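PDB 1VGM: 378aa long hypothetical citrate synthase from Sulfolobus tokodaii, which is a putative member of the citrate synthase family, with a mainly helical fold, that assembles with a second copy of itself. Local coordinates for residues Asn41-Ser44 and Tyr45-Ile49; Pro58-Gln61 and Gln62-Gln65; Trp242-Glu245 and Lys246-Gly250. One frame throughout, in Å; residues are numbered along the deposited sequence.

Contact 1: residues Asn41-Ser44 and Tyr45-Ile49; sequences NYAS and YEELI
Ser44 is the N-cap of helix 45-54 and is gripped by Glu47, three residues on, just after helix 36-42 ends, Ala43 being the first residue out of helical conformation. The tight part centres on Ser44 OG. This hydroxyl donates to Glu47 OE2 over 2.9 Å, on the anti lone pair of that oxygen, and accepts a weak capping bond from Glu47 N at 3.3 Å. A chi1 of 70° turns OG to the first turn of the helix. Ala43 packs its methyl CB against Glu47 OE2 at 3.6 Å, and Leu48 N closes the turn on Ser44 O (2.9 Å, 160° at the hydrogen). Tyr45 and Leu48 lead away from the cap into the protein, where both meet Leu341 of helix 331-353. The looser side begins at Tyr42, whose exposed ring turns away from the cap and carries Asn41 CB over one face. A water bridges this side, donating to Tyr42 O at 2.8 Å and to Glu47 OE1. The carboxylate has a separate partner for each oxygen: OE2 holds Ser44 OG, while OE1 forms a salt bridge with Arg378 NH1 of the second subunit.

Contact 2: residues Pro58-Gln61 and Gln62-Gln65; sequences PNRQ and QLNQ
Asn59 OD1 takes the backbone N-H of Gln62 in a bond of 2.7 Å that is almost straight, 176° at the hydrogen, and nearly along the C=O axis. It is half of a capping box at the start of helix 60-71. The other half runs back: Gln62 OE1 accepts from Asn59 N at 2.9 Å, in the carbonyl plane and on a lone pair. A chi1 of 61° swings the Asn59 amide back over its own main chain, toward Gln62 N, while the Gln62 chain stays extended and runs back to Asn59 N. The two side chains cross at about a right angle, yet their amides lie stacked with planes only 22° apart. Each amide oxygen takes one backbone N-H, and the stacking is consistent with the same orientation.

Regular helix bonding starts at once, with Leu63 N on Asn59 O at 2.8 Å and Asn64 N on Arg60 O. Beside the box, Pro58 CG packs on Leu63 CB at 3.9 Å, and Pro58 CB lies against Gln62 CB at 3.7 Å. Pro58 and Gln62 both also touch His50 of helix 45-54. The second subunit meets this end too: its Arg378 NH1 donates to Pro58 O, and its Ile375 packs on Arg60 and Leu63. Arg60 is exposed and bent at chi2 and chi3; Leu63 CD2 sits at the edge of its guanidinium, near the plane, 4.1 Å from Arg60 NH2.

Contact 3: residues Trp242-Glu245 and Lys246-Gly250; sequences WFEE and KIIKG
The C-terminal end of helix 239-249 widens into pi-type turns, and two aromatic side chains pack on the residues of the next turn. Lys246 N still bonds Trp242 O in the alpha-helical manner, but Phe243 O takes two donors, Ile247 N at 2.9 Å from above the carbonyl plane and Ile248 N at 3.1 Å within it. From there the longer spacing takes over, Lys249 N bonding Glu244 O and Gly250 N bonding Glu245 O.

Ile247 meets both rings. Its CB stands over the centre of the Phe243 ring, 4.3 Å from the centroid and 1° off the normal, as a CH-pi contact. Its CD1 is packed tightly, 3.3 Å from both Phe243 CD2 and Trp242 CZ3, and lies in the corner where the two rings adjoin; chi1 of -62° points CG1 and CD1 there. Ile248 CD1 adds an oblique contact to Phe243 CE1. Helix 284-304 covers the same apolar face through Ile296, Leu299, Thr303 and Phe304.

On Trp242, Lys246 lays CG over the face of the five-membered ring, 3.9 Å from its centroid, the two side chains crossing at about a right angle. The indole NE1 is tied to Glu232 OE2 of helix 222-233. On the exposed side the Glu244 carboxylate lies against CB, CG1 and CG2 of Ile248 as plain packing, while Glu245 and Lys246 run side by side to a salt bridge whose hydrogen bond, Lys246 NZ to Glu245 OE1 at 3.4 Å, is weak.

The contacts follow one another along the chain in the order 1, 2, 3. Contacts 1 and 2 form the starts of successive helices, 45-54 and 60-71, and their centres are 12 Å apart. They touch where Leu63 CD1 meets Glu46 CB and Glu47 CG and where Pro58 CD meets Glu47 O, so the two caps are packed as one corner. Arg378 of the second subunit binds to both, which makes this corner part of the dimer interface. Contact 3, at the end of helix 239-249, lies about 40 Å from contact 1 and 52 Å from contact 2 between centres; it is on the opposite side of the chain's centre from contact 2, and no second-subunit residue touches it.

Contact 1: residues Asn41-Ser44 and Tyr45-Ile49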
loop_
_atom_site.group_PDB
_atom_site.type_symbol
_atom_site.label_atom_id
_atom_site.label_comp_id
_atom_site.label_asym_id
_atom_site.label_seq_id
_atom_site.Cartn_x
_atom_site.Cartn_y
_atom_site.Cartn_z
ATOM N N ASN A 41 -9.576 25.012 19.297
ATOM C CA ASN A 41 -10.225 26.243 19.736
ATOM C C ASN A 41 -9.553 27.507 19.201
ATOM O O ASN A 41 -10.229 28.484 18.907
ATOM C CB ASN A 41 -10.266 26.306 21.264
ATOM C CG ASN A 41 -11.270 25.345 21.855
ATOM O OD1 ASN A 41 -11.051 24.785 22.930
ATOM N ND2 ASN A 41 -12.387 25.149 21.156
ATOM N N TYR A 42 -8.229 27.501 19.092
ATOM C CA TYR A 42 -7.504 28.756 18.928
ATOM C C TYR A 42 -6.612 28.793 17.694
ATOM O O TYR A 42 -6.026 29.823 17.371
ATOM C CB TYR A 42 -6.676 29.052 20.181
ATOM C CG TYR A 42 -7.503 29.060 21.444
ATOM C CD1 TYR A 42 -7.196 28.210 22.507
ATOM C CD2 TYR A 42 -8.627 29.884 21.561
ATOM C CE1 TYR A 42 -7.992 28.170 23.651
ATOM C CE2 TYR A 42 -9.431 29.852 22.702
ATOM C CZ TYR A 42 -9.111 28.991 23.739
ATOM O OH TYR A 42 -9.932 28.920 24.840
ATOM N N ALA A 43 -6.524 27.672 16.987
ATOM C CA ALA A 43 -5.668 27.599 15.805
ATOM C C ALA A 43 -6.478 27.172 14.578
ATOM O O ALA A 43 -7.633 27.573 14.422
ATOM C CB ALA A 43 -4.510 26.621 16.061
ATOM N N SER A 44 -5.876 26.367 13.712
ATOM C CA SER A 44 -6.495 26.023 12.441
ATOM C C SER A 44 -5.699 24.906 11.773
ATOM O O SER A 44 -4.570 24.625 12.163
ATOM C CB SER A 44 -6.528 27.249 11.526
ATOM O OG SER A 44 -5.220 27.583 11.099
ATOM N N TYR A 45 -6.280 24.274 10.762
ATOM C CA TYR A 45 -5.614 23.163 10.105
ATOM C C TYR A 45 -4.314 23.614 9.453
ATOM O O TYR A 45 -3.303 22.918 9.528
ATOM C CB TYR A 45 -6.540 22.550 9.059
ATOM C CG TYR A 45 -6.000 21.307 8.383
ATOM C CD1 TYR A 45 -5.527 20.221 9.128
ATOM C CD2 TYR A 45 -5.992 21.201 6.989
ATOM C CE1 TYR A 45 -5.064 19.053 8.492
ATOM C CE2 TYR A 45 -5.529 20.046 6.349
ATOM C CZ TYR A 45 -5.069 18.980 7.101
ATOM O OH TYR A 45 -4.607 17.852 6.452
ATOM N N GLU A 46 -4.335 24.780 8.813
ATOM C CA GLU A 46 -3.116 25.332 8.221
ATOM C C GLU A 46 -2.005 25.539 9.256
ATOM O O GLU A 46 -0.826 25.308 8.972
ATOM C CB GLU A 46 -3.409 26.665 7.516
ATOM C CG GLU A 46 -4.205 26.527 6.226
ATOM C CD GLU A 46 -5.686 26.792 6.414
ATOM O OE1 GLU A 46 -6.242 26.400 7.470
ATOM O OE2 GLU A 46 -6.294 27.387 5.498
ATOM N N GLU A 47 -2.368 25.979 10.454
ATOM C CA GLU A 47 -1.373 26.126 11.506
ATOM C C GLU A 47 -0.864 24.774 11.993
ATOM O O GLU A 47 0.325 24.618 12.279
ATOM C CB GLU A 47 -1.952 26.935 12.662
ATOM C CG GLU A 47 -2.131 28.409 12.307
ATOM C CD GLU A 47 -2.949 29.169 13.337
ATOM O OE1 GLU A 47 -2.367 29.951 14.116
ATOM O OE2 GLU A 47 -4.177 28.979 13.357
ATOM N N LEU A 48 -1.758 23.791 12.067
ATOM C CA LEU A 48 -1.367 22.425 12.406
ATOM C C LEU A 48 -0.501 21.755 11.341
ATOM O O LEU A 48 0.449 21.041 11.664
ATOM C CB LEU A 48 -2.605 21.556 12.662
ATOM C CG LEU A 48 -2.297 20.087 13.000
ATOM C CD1 LEU A 48 -1.311 20.003 14.177
ATOM C CD2 LEU A 48 -3.592 19.356 13.347
ATOM N N ILE A 49 -0.820 21.987 10.075
ATOM C CA ILE A 49 0.063 21.564 8.996
ATOM C C ILE A 49 1.489 22.021 9.273
ATOM O O ILE A 49 2.421 21.216 9.212
ATOM C CB ILE A 49 -0.378 22.137 7.626
ATOM C CG1 ILE A 49 -1.703 21.516 7.196
ATOM C CG2 ILE A 49 0.684 21.852 6.573
ATOM C CD1 ILE A 49 -2.304 22.184 5.959
HETATM O O HOH W 1 -3.614 30.581 16.227
#

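Contact 2: residues Pro58-Gln61 and Gln62-Gln65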
loop_
_atom_site.group_PDB
_atom_site.type_symbol
_atom_site.label_atom_id
_atom_site.label_comp_id
_atom_site.label_asym_id
_atom_site.label_seq_id
_atom_site.Cartn_x
_atom_site.Cartn_y
_atom_site.Cartn_z
ATOM N N PRO A 58 3.184 28.391 13.279
ATOM C CA PRO A 58 3.796 29.372 12.382
ATOM C C PRO A 58 3.534 30.798 12.857
ATOM O O PRO A 58 2.507 31.074 13.479
ATOM C CB PRO A 58 3.125 29.086 11.047
ATOM C CG PRO A 58 1.743 28.669 11.449
ATOM C CD PRO A 58 1.898 27.897 12.752
ATOM N N ASN A 59 4.455 31.708 12.555
ATOM C CA ASN A 59 4.136 33.122 12.638
ATOM C C ASN A 59 3.333 33.508 11.412
ATOM O O ASN A 59 3.070 32.677 10.542
ATOM C CB ASN A 59 5.411 33.973 12.719
ATOM C CG ASN A 59 6.305 33.820 11.495
ATOM O OD1 ASN A 59 5.827 33.734 10.365
ATOM N ND2 ASN A 59 7.615 33.795 11.721
ATOM N N ARG A 60 2.945 34.772 11.344
ATOM C CA ARG A 60 2.072 35.229 10.278
ATOM C C ARG A 60 2.711 34.987 8.910
ATOM O O ARG A 60 2.036 34.574 7.969
ATOM C CB ARG A 60 1.761 36.719 10.461
ATOM C CG ARG A 60 0.971 37.346 9.313
ATOM C CD ARG A 60 -0.496 36.956 9.372
ATOM N NE ARG A 60 -1.138 37.451 10.585
ATOM C CZ ARG A 60 -2.064 36.783 11.262
ATOM N NH1 ARG A 60 -2.652 37.339 12.312
ATOM N NH2 ARG A 60 -2.404 35.558 10.886
ATOM N N GLN A 61 4.011 35.241 8.795
ATOM C CA GLN A 61 4.688 35.070 7.513
ATOM C C GLN A 61 4.694 33.603 7.096
ATOM O O GLN A 61 4.342 33.272 5.959
ATOM C CB GLN A 61 6.126 35.586 7.589
ATOM C CG GLN A 61 6.229 37.035 8.040
ATOM C CD GLN A 61 6.567 37.161 9.518
ATOM O OE1 GLN A 61 7.738 37.309 9.885
ATOM N NE2 GLN A 61 5.543 37.096 10.375
ATOM N N GLN A 62 5.089 32.729 8.018
ATOM C CA GLN A 62 5.120 31.298 7.746
ATOM C C GLN A 62 3.734 30.739 7.433
ATOM O O GLN A 62 3.590 29.913 6.535
ATOM C CB GLN A 62 5.737 30.542 8.930
ATOM C CG GLN A 62 7.204 30.909 9.179
ATOM C CD GLN A 62 7.699 30.495 10.555
ATOM O OE1 GLN A 62 6.958 30.545 11.536
ATOM N NE2 GLN A 62 8.957 30.089 10.630
ATOM N N LEU A 63 2.715 31.187 8.165
ATOM C CA LEU A 63 1.343 30.745 7.906
ATOM C C LEU A 63 0.888 31.170 6.514
ATOM O O LEU A 63 0.218 30.413 5.818
ATOM C CB LEU A 63 0.386 31.317 8.954
ATOM C CG LEU A 63 -1.119 31.039 8.811
ATOM C CD1 LEU A 63 -1.390 29.550 8.696
ATOM C CD2 LEU A 63 -1.846 31.610 10.014
ATOM N N ASN A 64 1.255 32.380 6.101
ATOM C CA ASN A 64 0.903 32.850 4.765
ATOM C C ASN A 64 1.618 32.058 3.673
ATOM O O ASN A 64 1.111 31.911 2.561
ATOM C CB ASN A 64 1.222 34.339 4.620
ATOM C CG ASN A 64 0.110 35.227 5.162
ATOM O OD1 ASN A 64 -1.047 34.817 5.214
ATOM N ND2 ASN A 64 0.459 36.445 5.566
ATOM N N GLN A 65 2.793 31.536 3.993
ATOM C CA GLN A 65 3.485 30.665 3.064
ATOM C C GLN A 65 2.765 29.323 2.904
ATOM O O GLN A 65 2.606 28.842 1.784
ATOM C CB GLN A 65 4.937 30.471 3.522
ATOM C CG GLN A 65 5.776 31.734 3.325
ATOM C CD GLN A 65 7.173 31.640 3.910
ATOM O OE1 GLN A 65 7.360 31.219 5.051
ATOM N NE2 GLN A 65 8.164 32.047 3.128
#

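Contact 3: residues Trp242-Glu245 and Lys246-Gly250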
loop_
_atom_site.group_PDB
_atom_site.type_symbol
_atom_site.label_atom_id
_atom_site.label_comp_id
_atom_site.label_asym_id
_atom_site.label_seq_id
_atom_site.Cartn_x
_atom_site.Cartn_y
_atom_site.Cartn_z
ATOM N N TRP A 242 -33.625 -0.303 21.955
ATOM C CA TRP A 242 -32.558 -0.753 21.056
ATOM C C TRP A 242 -31.329 -1.205 21.843
ATOM O O TRP A 242 -30.758 -2.262 21.582
ATOM C CB TRP A 242 -32.167 0.384 20.104
ATOM C CG TRP A 242 -31.110 0.023 19.109
ATOM C CD1 TRP A 242 -31.305 -0.444 17.840
ATOM C CD2 TRP A 242 -29.689 0.132 19.285
ATOM N NE1 TRP A 242 -30.092 -0.630 17.214
ATOM C CE2 TRP A 242 -29.085 -0.286 18.079
ATOM C CE3 TRP A 242 -28.869 0.559 20.337
ATOM C CZ2 TRP A 242 -27.697 -0.289 17.893
ATOM C CZ3 TRP A 242 -27.483 0.556 20.152
ATOM C CH2 TRP A 242 -26.916 0.133 18.938
ATOM N N PHE A 243 -30.929 -0.390 22.811
ATOM C CA PHE A 243 -29.759 -0.683 23.629
ATOM C C PHE A 243 -29.901 -2.015 24.357
ATOM O O PHE A 243 -28.969 -2.823 24.372
ATOM C CB PHE A 243 -29.550 0.445 24.646
ATOM C CG PHE A 243 -28.243 0.373 25.370
ATOM C CD1 PHE A 243 -28.118 -0.377 26.535
ATOM C CD2 PHE A 243 -27.134 1.067 24.900
ATOM C CE1 PHE A 243 -26.900 -0.440 27.213
ATOM C CE2 PHE A 243 -25.909 1.010 25.571
ATOM C CZ PHE A 243 -25.794 0.263 26.729
ATOM N N GLU A 244 -31.057 -2.242 24.975
ATOM C CA GLU A 244 -31.268 -3.468 25.741
ATOM C C GLU A 244 -31.252 -4.672 24.795
ATOM O O GLU A 244 -30.674 -5.713 25.104
ATOM C CB GLU A 244 -32.604 -3.409 26.498
ATOM C CG GLU A 244 -32.980 -4.713 27.218
ATOM C CD GLU A 244 -32.091 -5.017 28.420
ATOM O OE1 GLU A 244 -32.060 -6.189 28.868
ATOM O OE2 GLU A 244 -31.431 -4.086 28.920
ATOM N N GLU A 245 -31.875 -4.513 23.633
ATOM C CA GLU A 245 -32.010 -5.610 22.683
ATOM C C GLU A 245 -30.675 -5.964 22.030
ATOM O O GLU A 245 -30.245 -7.117 22.058
ATOM C CB GLU A 245 -33.035 -5.245 21.608
ATOM C CG GLU A 245 -33.255 -6.324 20.561
ATOM C CD GLU A 245 -34.177 -5.869 19.446
ATOM O OE1 GLU A 245 -33.964 -6.287 18.288
ATOM O OE2 GLU A 245 -35.116 -5.097 19.717
ATOM N N LYS A 246 -30.019 -4.974 21.438
ATOM C CA LYS A 246 -28.825 -5.242 20.645
ATOM C C LYS A 246 -27.589 -5.412 21.515
ATOM O O LYS A 246 -26.761 -6.288 21.261
ATOM C CB LYS A 246 -28.597 -4.115 19.640
ATOM C CG LYS A 246 -29.651 -4.048 18.551
ATOM C CD LYS A 246 -29.635 -5.304 17.689
ATOM C CE LYS A 246 -30.157 -5.037 16.278
ATOM N NZ LYS A 246 -31.646 -5.015 16.206
ATOM N N ILE A 247 -27.465 -4.577 22.542
ATOM C CA ILE A 247 -26.225 -4.503 23.304
ATOM C C ILE A 247 -26.231 -5.362 24.567
ATOM O O ILE A 247 -25.293 -6.126 24.797
ATOM C CB ILE A 247 -25.899 -3.043 23.672
ATOM C CG1 ILE A 247 -25.690 -2.238 22.391
ATOM C CG2 ILE A 247 -24.641 -2.979 24.530
ATOM C CD1 ILE A 247 -25.631 -0.758 22.613
ATOM N N ILE A 248 -27.281 -5.251 25.377
ATOM C CA ILE A 248 -27.369 -6.039 26.608
ATOM C C ILE A 248 -27.746 -7.499 26.346
ATOM O O ILE A 248 -27.036 -8.410 26.764
ATOM C CB ILE A 248 -28.390 -5.443 27.597
ATOM C CG1 ILE A 248 -28.012 -3.995 27.934
ATOM C CG2 ILE A 248 -28.428 -6.285 28.874
ATOM C CD1 ILE A 248 -26.698 -3.842 28.688
ATOM N N LYS A 249 -28.859 -7.723 25.657
ATOM C CA LYS A 249 -29.291 -9.083 25.358
ATOM C C LYS A 249 -28.520 -9.704 24.197
ATOM O O LYS A 249 -28.094 -10.853 24.280
ATOM C CB LYS A 249 -30.788 -9.110 25.050
ATOM C CG LYS A 249 -31.664 -8.841 26.260
ATOM C CD LYS A 249 -33.132 -9.049 25.926
ATOM C CE LYS A 249 -33.432 -10.516 25.670
ATOM N NZ LYS A 249 -34.804 -10.710 25.121
ATOM N N GLY A 250 -28.346 -8.946 23.117
ATOM C CA GLY A 250 -27.651 -9.465 21.951
ATOM C C GLY A 250 -26.139 -9.420 22.099
ATOM O O GLY A 250 -25.403 -9.863 21.214
#